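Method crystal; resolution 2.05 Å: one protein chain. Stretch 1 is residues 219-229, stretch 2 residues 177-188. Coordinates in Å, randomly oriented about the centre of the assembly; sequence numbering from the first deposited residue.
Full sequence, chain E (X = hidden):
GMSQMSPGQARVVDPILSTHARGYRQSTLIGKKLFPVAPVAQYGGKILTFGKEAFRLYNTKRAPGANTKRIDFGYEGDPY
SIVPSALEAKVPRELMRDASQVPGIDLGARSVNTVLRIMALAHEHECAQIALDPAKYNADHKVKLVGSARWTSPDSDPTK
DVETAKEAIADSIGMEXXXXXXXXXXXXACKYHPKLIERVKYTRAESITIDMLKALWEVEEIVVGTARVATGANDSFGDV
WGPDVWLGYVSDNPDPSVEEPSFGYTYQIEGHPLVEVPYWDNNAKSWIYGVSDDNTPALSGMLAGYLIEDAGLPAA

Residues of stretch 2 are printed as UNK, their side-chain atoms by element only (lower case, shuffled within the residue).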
ATOM      1  N   VAL E 219       3.935  41.195  23.879  1.00 41.10           N
ATOM      2  CA  VAL E 219       2.924  40.823  22.921  1.00 41.82           C
ATOM      3  C   VAL E 219       3.422  39.573  22.210  1.00 39.89           C
ATOM      4  O   VAL E 219       4.580  39.511  21.757  1.00 38.67           O
ATOM      5  CB  VAL E 219       2.627  41.926  21.875  1.00 42.05           C
ATOM      6  CG1 VAL E 219       1.949  43.145  22.540  1.00 41.44           C
ATOM      7  CG2 VAL E 219       3.900  42.333  21.138  1.00 46.58           C
ATOM      8  N   GLU E 220       2.525  38.604  22.082  1.00 38.77           N
ATOM      9  CA  GLU E 220       2.818  37.335  21.436  1.00 39.22           C
ATOM     10  C   GLU E 220       3.460  37.462  20.056  1.00 37.80           C
ATOM     11  O   GLU E 220       4.439  36.795  19.756  1.00 38.26           O
ATOM     12  CB  GLU E 220       1.527  36.540  21.294  1.00 39.86           C
ATOM     13  CG  GLU E 220       1.701  35.119  20.818  1.00 41.53           C
ATOM     14  CD  GLU E 220       0.386  34.368  20.841  1.00 43.45           C
ATOM     15  OE1 GLU E 220       0.090  33.745  21.888  1.00 52.20           O
ATOM     16  OE2 GLU E 220      -0.363  34.446  19.842  1.00 47.78           O
ATOM     17  N   GLU E 221       2.887  38.297  19.209  1.00 36.66           N
ATOM     18  CA  GLU E 221       3.354  38.393  17.850  1.00 36.78           C
ATOM     19  C   GLU E 221       3.276  39.828  17.358  1.00 34.92           C
ATOM     20  O   GLU E 221       2.277  40.506  17.574  1.00 34.19           O
ATOM     21  CB  GLU E 221       2.504  37.482  16.977  1.00 38.84           C
ATOM     22  CG  GLU E 221       2.952  37.420  15.515  1.00 43.52           C
ATOM     23  CD  GLU E 221       2.346  36.249  14.766  1.00 39.83           C
ATOM     24  OE1 GLU E 221       1.404  35.618  15.301  1.00 47.90           O
ATOM     25  OE2 GLU E 221       2.811  35.972  13.637  1.00 47.24           O
ATOM     26  N   ILE E 222       4.349  40.279  16.717  1.00 32.82           N
ATOM     27  CA  ILE E 222       4.397  41.592  16.084  1.00 32.27           C
ATOM     28  C   ILE E 222       4.450  41.337  14.595  1.00 31.95           C
ATOM     29  O   ILE E 222       5.289  40.555  14.142  1.00 31.89           O
ATOM     30  CB  ILE E 222       5.655  42.408  16.528  1.00 32.97           C
ATOM     31  CG1 ILE E 222       5.589  42.706  18.020  1.00 27.63           C
ATOM     32  CG2 ILE E 222       5.800  43.736  15.687  1.00 32.66           C
ATOM     33  CD1 ILE E 222       6.727  43.608  18.558  1.00 33.94           C
ATOM     34  N   VAL E 223       3.542  41.954  13.845  1.00 32.63           N
ATOM     35  CA  VAL E 223       3.528  41.853  12.388  1.00 30.67           C
ATOM     36  C   VAL E 223       3.789  43.247  11.819  1.00 31.79           C
ATOM     37  O   VAL E 223       3.368  44.244  12.401  1.00 30.85           O
ATOM     38  CB  VAL E 223       2.221  41.193  11.874  1.00 31.78           C
ATOM     39  CG1 VAL E 223       2.081  39.784  12.467  1.00 27.91           C
ATOM     40  CG2 VAL E 223       0.995  42.029  12.181  1.00 30.64           C
ATOM     41  N   VAL E 224       4.552  43.314  10.724  1.00 31.23           N
ATOM     42  CA  VAL E 224       4.919  44.579  10.120  1.00 30.35           C
ATOM     43  C   VAL E 224       4.172  44.807   8.807  1.00 30.90           C
ATOM     44  O   VAL E 224       4.228  43.972   7.906  1.00 30.73           O
ATOM     45  CB  VAL E 224       6.423  44.662   9.833  1.00 31.62           C
ATOM     46  CG1 VAL E 224       6.775  46.072   9.327  1.00 25.94           C
ATOM     47  CG2 VAL E 224       7.234  44.300  11.111  1.00 30.50           C
ATOM     48  N   GLY E 225       3.516  45.965   8.706  1.00 31.59           N
ATOM     49  CA  GLY E 225       2.766  46.348   7.515  1.00 31.88           C
ATOM     50  C   GLY E 225       3.652  46.980   6.491  1.00 31.66           C
ATOM     51  O   GLY E 225       3.834  48.187   6.506  1.00 32.25           O
ATOM     52  N   THR E 226       4.163  46.157   5.574  1.00 32.46           N
ATOM     53  CA  THR E 226       5.157  46.579   4.584  1.00 31.88           C
ATOM     54  C   THR E 226       4.582  46.865   3.176  1.00 34.45           C
ATOM     55  O   THR E 226       5.195  47.601   2.408  1.00 34.41           O
ATOM     56  CB  THR E 226       6.283  45.545   4.466  1.00 32.36           C
ATOM     57  OG1 THR E 226       5.722  44.265   4.183  1.00 34.93           O
ATOM     58  CG2 THR E 226       7.107  45.446   5.786  1.00 30.39           C
ATOM     59  N   ALA E 227       3.419  46.288   2.852  1.00 34.50           N
ATOM     60  CA  ALA E 227       2.871  46.360   1.491  1.00 34.76           C
ATOM     61  C   ALA E 227       2.680  47.802   1.073  1.00 35.64           C
ATOM     62  O   ALA E 227       2.352  48.651   1.886  1.00 35.27           O
ATOM     63  CB  ALA E 227       1.552  45.569   1.360  1.00 31.20           C
ATOM     64  N   ARG E 228       2.915  48.049  -0.207  1.00 37.32           N
ATOM     65  CA  ARG E 228       2.731  49.339  -0.817  1.00 38.39           C
ATOM     66  C   ARG E 228       1.914  49.189  -2.063  1.00 39.87           C
ATOM     67  O   ARG E 228       1.844  48.100  -2.636  1.00 38.31           O
ATOM     68  CB  ARG E 228       4.086  49.953  -1.165  1.00 40.99           C
ATOM     69  CG  ARG E 228       4.993  50.113   0.043  1.00 43.69           C
ATOM     70  CD  ARG E 228       5.785  51.371   0.006  1.00 47.08           C
ATOM     71  NE  ARG E 228       7.102  51.202  -0.549  1.00 55.19           N
ATOM     72  CZ  ARG E 228       7.894  52.204  -0.922  1.00 61.05           C
ATOM     73  NH1 ARG E 228       7.492  53.467  -0.834  1.00 62.80           N
ATOM     74  NH2 ARG E 228       9.097  51.936  -1.410  1.00 65.67           N
ATOM     75  N   VAL E 229       1.270  50.287  -2.449  1.00 41.07           N
ATOM     76  CA  VAL E 229       0.477  50.324  -3.663  1.00 43.06           C
ATOM     77  C   VAL E 229       0.791  51.594  -4.392  1.00 44.33           C
ATOM     78  O   VAL E 229       1.123  52.603  -3.773  1.00 42.29           O
ATOM     79  CB  VAL E 229      -1.045  50.239  -3.417  1.00 43.12           C
ATOM     80  CG1 VAL E 229      -1.465  48.786  -3.145  1.00 47.44           C
ATOM     81  CG2 VAL E 229      -1.460  51.156  -2.301  1.00 45.67           C
ATOM     82  N   UNK E 177      -4.140  41.379  24.442  1.00 39.67           N
ATOM     83  CA  UNK E 177      -4.009  41.366  22.989  1.00 37.99           C
ATOM     84  C   UNK E 177      -2.777  40.549  22.619  1.00 36.10           C
ATOM     85  O   UNK E 177      -1.814  40.529  23.380  1.00 35.34           O
ATOM     86  c   UNK E 177      -3.381  43.498  23.847  1.00 40.91           C
ATOM     87  c   UNK E 177      -3.832  42.842  22.632  1.00 36.65           C
ATOM     88  c   UNK E 177      -3.975  42.733  24.995  1.00 39.11           C
ATOM     89  N   UNK E 178      -2.828  39.852  21.489  1.00 34.58           N
ATOM     90  CA  UNK E 178      -1.726  38.994  21.063  1.00 33.39           C
ATOM     91  C   UNK E 178      -1.149  39.331  19.692  1.00 33.64           C
ATOM     92  O   UNK E 178      -0.258  38.621  19.201  1.00 33.21           O
ATOM     93  c   UNK E 178      -2.159  37.524  21.110  1.00 35.37           C
ATOM     94  c   UNK E 178      -3.376  37.255  20.272  1.00 28.86           C
ATOM     95  o   UNK E 178      -3.919  38.162  19.642  1.00 35.19           O
ATOM     96  n   UNK E 178      -3.809  36.007  20.250  1.00 32.98           N
ATOM     97  N   UNK E 179      -1.647  40.404  19.086  1.00 32.08           N
ATOM     98  CA  UNK E 179      -1.167  40.857  17.800  1.00 33.48           C
ATOM     99  C   UNK E 179      -0.857  42.328  17.867  1.00 33.51           C
ATOM    100  O   UNK E 179      -1.723  43.106  18.231  1.00 34.42           O
ATOM    101  n   UNK E 179      -2.166  37.340  15.246  1.00 43.28           N
ATOM    102  n   UNK E 179      -1.539  36.456  17.272  1.00 43.07           N
ATOM    103  c   UNK E 179      -2.150  36.332  16.107  1.00 46.25           C
ATOM    104  c   UNK E 179      -2.227  40.735  16.720  1.00 35.30           C
ATOM    105  n   UNK E 179      -2.724  35.189  15.783  1.00 52.56           N
ATOM    106  c   UNK E 179      -1.597  38.649  15.523  1.00 42.92           C
ATOM    107  c   UNK E 179      -2.623  39.378  16.365  1.00 40.76           C
ATOM    108  N   UNK E 180       0.356  42.709  17.489  1.00 31.74           N
ATOM    109  CA  UNK E 180       0.693  44.133  17.351  1.00 30.83           C
ATOM    110  C   UNK E 180       1.132  44.341  15.913  1.00 30.50           C
ATOM    111  O   UNK E 180       2.035  43.659  15.454  1.00 29.35           O
ATOM    112  c   UNK E 180       1.773  44.558  18.365  1.00 30.87           C
ATOM    113  c   UNK E 180       3.014  46.588  17.626  1.00 36.47           C
ATOM    114  c   UNK E 180       2.455  46.342  20.018  1.00 47.46           C
ATOM    115  c   UNK E 180       2.004  46.071  18.590  1.00 32.84           C
ATOM    116  N   UNK E 181       0.440  45.239  15.199  1.00 29.77           N
ATOM    117  CA  UNK E 181       0.784  45.623  13.850  1.00 31.32           C
ATOM    118  C   UNK E 181       1.550  46.957  13.877  1.00 31.33           C
ATOM    119  O   UNK E 181       1.002  47.982  14.257  1.00 30.38           O
ATOM    120  c   UNK E 181      -0.304  45.874  11.511  1.00 31.85           C
ATOM    121  c   UNK E 181      -0.709  48.784  11.381  1.00 24.33           C
ATOM    122 se   UNK E 181       0.518  47.458  10.770  0.75 32.02          SE
ATOM    123  c   UNK E 181      -0.496  45.806  13.009  1.00 31.42           C
ATOM    124  N   UNK E 182       2.817  46.926  13.490  1.00 31.78           N
ATOM    125  CA  UNK E 182       3.614  48.139  13.292  1.00 32.10           C
ATOM    126  C   UNK E 182       3.710  48.393  11.797  1.00 32.85           C
ATOM    127  O   UNK E 182       4.226  47.536  11.064  1.00 33.99           O
ATOM    128  c   UNK E 182       5.039  47.938  13.794  1.00 33.67           C
ATOM    129  c   UNK E 182       4.726  48.746  16.116  1.00 30.32           C
ATOM    130  c   UNK E 182       5.268  47.612  15.264  1.00 31.17           C
ATOM    131  c   UNK E 182       6.735  47.415  15.521  1.00 31.94           C
ATOM    132  N   UNK E 183       3.275  49.559  11.339  1.00 31.29           N
ATOM    133  CA  UNK E 183       3.517  49.919   9.956  1.00 32.47           C
ATOM    134  C   UNK E 183       5.016  50.116   9.766  1.00 34.13           C
ATOM    135  O   UNK E 183       5.735  50.401  10.703  1.00 35.57           O
ATOM    136  c   UNK E 183       2.820  51.208   9.595  1.00 32.27           C
ATOM    137  o   UNK E 183       3.317  52.298  10.376  1.00 32.84           O
ATOM    138  N   UNK E 184       5.466  49.982   8.534  1.00 35.66           N
ATOM    139  CA  UNK E 184       6.855  50.175   8.153  1.00 38.24           C
ATOM    140  C   UNK E 184       7.424  51.459   8.770  1.00 37.46           C
ATOM    141  O   UNK E 184       8.501  51.448   9.372  1.00 36.40           O
ATOM    142  n   UNK E 184       9.506  52.084   2.902  1.00 49.84           N
ATOM    143  c   UNK E 184       6.883  50.241   6.621  1.00 38.49           C
ATOM    144  n   UNK E 184       7.509  51.428   3.879  1.00 49.90           N
ATOM    145  c   UNK E 184       8.225  50.289   5.963  1.00 46.14           C
ATOM    146  n   UNK E 184       7.651  53.405   2.714  1.00 62.07           N
ATOM    147  c   UNK E 184       8.225  52.302   3.174  1.00 53.22           C
ATOM    148  c   UNK E 184       8.027  50.191   4.440  1.00 45.41           C
ATOM    149  N   UNK E 185       6.677  52.552   8.618  1.00 35.36           N
ATOM    150  CA  UNK E 185       7.054  53.844   9.175  1.00 36.47           C
ATOM    151  C   UNK E 185       7.142  53.861  10.703  1.00 35.47           C
ATOM    152  O   UNK E 185       8.063  54.439  11.256  1.00 35.59           O
ATOM    153  c   UNK E 185       5.456  57.011   5.572  1.00 50.49           C
ATOM    154  c   UNK E 185       6.069  54.911   8.735  1.00 37.32           C
ATOM    155  c   UNK E 185       5.121  56.270   6.867  1.00 46.49           C
ATOM    156  n   UNK E 185       6.140  56.148   4.575  1.00 53.81           N
ATOM    157  c   UNK E 185       6.271  55.357   7.312  1.00 40.15           C
ATOM    158  N   UNK E 186       6.180  53.250  11.379  1.00 32.79           N
ATOM    159  CA  UNK E 186       6.234  53.169  12.835  1.00 34.00           C
ATOM    160  C   UNK E 186       7.403  52.299  13.292  1.00 33.79           C
ATOM    161  O   UNK E 186       8.044  52.607  14.299  1.00 35.15           O
ATOM    162  c   UNK E 186       4.931  52.648  13.410  1.00 32.96           C
ATOM    163  N   UNK E 187       7.691  51.217  12.571  1.00 33.95           N
ATOM    164  CA  UNK E 187       8.871  50.395  12.900  1.00 34.57           C
ATOM    165  C   UNK E 187      10.177  51.183  12.747  1.00 34.70           C
ATOM    166  O   UNK E 187      11.067  51.090  13.596  1.00 35.10           O
ATOM    167  c   UNK E 187       8.929  49.106  12.080  1.00 32.11           C
ATOM    168  c   UNK E 187      10.070  46.902  11.537  1.00 33.82           C
ATOM    169  c   UNK E 187      10.092  48.153  12.416  1.00 33.82           C
ATOM    170  c   UNK E 187      10.104  47.731  13.868  1.00 30.79           C
ATOM    171  N   UNK E 188      10.293  51.959  11.677  1.00 35.15           N
ATOM    172  CA  UNK E 188      11.458  52.827  11.484  1.00 36.81           C
ATOM    173  C   UNK E 188      11.666  53.800  12.644  1.00 37.65           C
ATOM    174  O   UNK E 188      12.792  54.052  13.066  1.00 36.80           O
ATOM    175  c   UNK E 188      11.287  53.662  10.224  1.00 37.42           C
ATOM    176  o   UNK E 188      11.028  52.827   9.122  1.00 47.93           O
TER
HETATM  177  O   HOH W   1      -0.021  38.792  23.965  1.00 32.85           O

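Position 177 has three side-chain carbons that close a ring onto its own backbone N, so it is Pro177. Its O takes a hydrogen bond from a water that in turn accepts from Glu220 N, 3.2 Å from the water oxygen, bridging the two stretches just before the strands pair.

Position 178 carries two carbons, the second holding one oxygen and one nitrogen: a short amide, Asn178. Its backbone O receives a weak bond from Glu221 N at 3.2 Å, the first rung of the ladder.

At 179, three carbons lead to a nitrogen and then a carbon with two more nitrogens, a guanidinium among carboxylates: Arg179. NH1 lies 3.5 Å from Glu220 OE2, a salt bridge with a weak hydrogen bond near the guanidinium plane. Glu221 OE1, 3.6 Å from Arg179 NH1, sits over the face instead, so that long salt bridge rests on charge alone.

Position 180 has four carbons forked at the second, and they pack against Val219 and Ile222: Leu180. Its CD1 is 4.1 Å from Val219 CG1, while its backbone N reaches Glu221 O at 2.9 Å and its O receives Val223 N at 2.8 Å.

The unbranched chain at 181, two carbons, a selenium and a carbon, packs on Val223 and is selenomethionine, Met181. CG meets Val223 CG2 at 4.1 Å, and SE lies 3.9 Å from Gly225 N; an ideal CB on that glycine would sit tight against SE.

Position 182 is another four-carbon fork, packed on Ile222: Leu182. Its CD1 is 3.8 Å from Ile222 CG2. Its N bonds to Val223 O and its O accepts from Gly225 N, each at 2.9 Å.

One carbon and one oxygen at 183, beside Gly225, make Ser183. It caps the coming helix: OG accepts from the backbone N of 186.

Position 184 has three carbons, a nitrogen and a carbon with two more nitrogens, lying flat on Arg228: Arg184. Its N reaches Gly225 O at 3.2 Å, and its guanidinium stacks on that of Arg228 despite like charge, centres 4.1 Å apart.

Position 185 has four carbons in a row ending in nitrogen and does not touch stretch 1: Lys185. Position 186 has a single carbon, likewise without contact: Ala186. At 187 a four-carbon fork meets Val224: Leu187, its CD2 3.9 Å from Val224 CG2. One carbon and one oxygen at 188, out of reach, give Ser188.

The contact works as a parallel ladder in which alternate residues of each strand supply the bonds. Ile222, Val224, Leu180 and Leu182 share one face; Glu221, Val223, Arg179 and Met181 share the other. Charge pairs mark the entrance, and stacked arginines the exit.

Stretch 2, residues 177-188: PNRLMLSRKALS
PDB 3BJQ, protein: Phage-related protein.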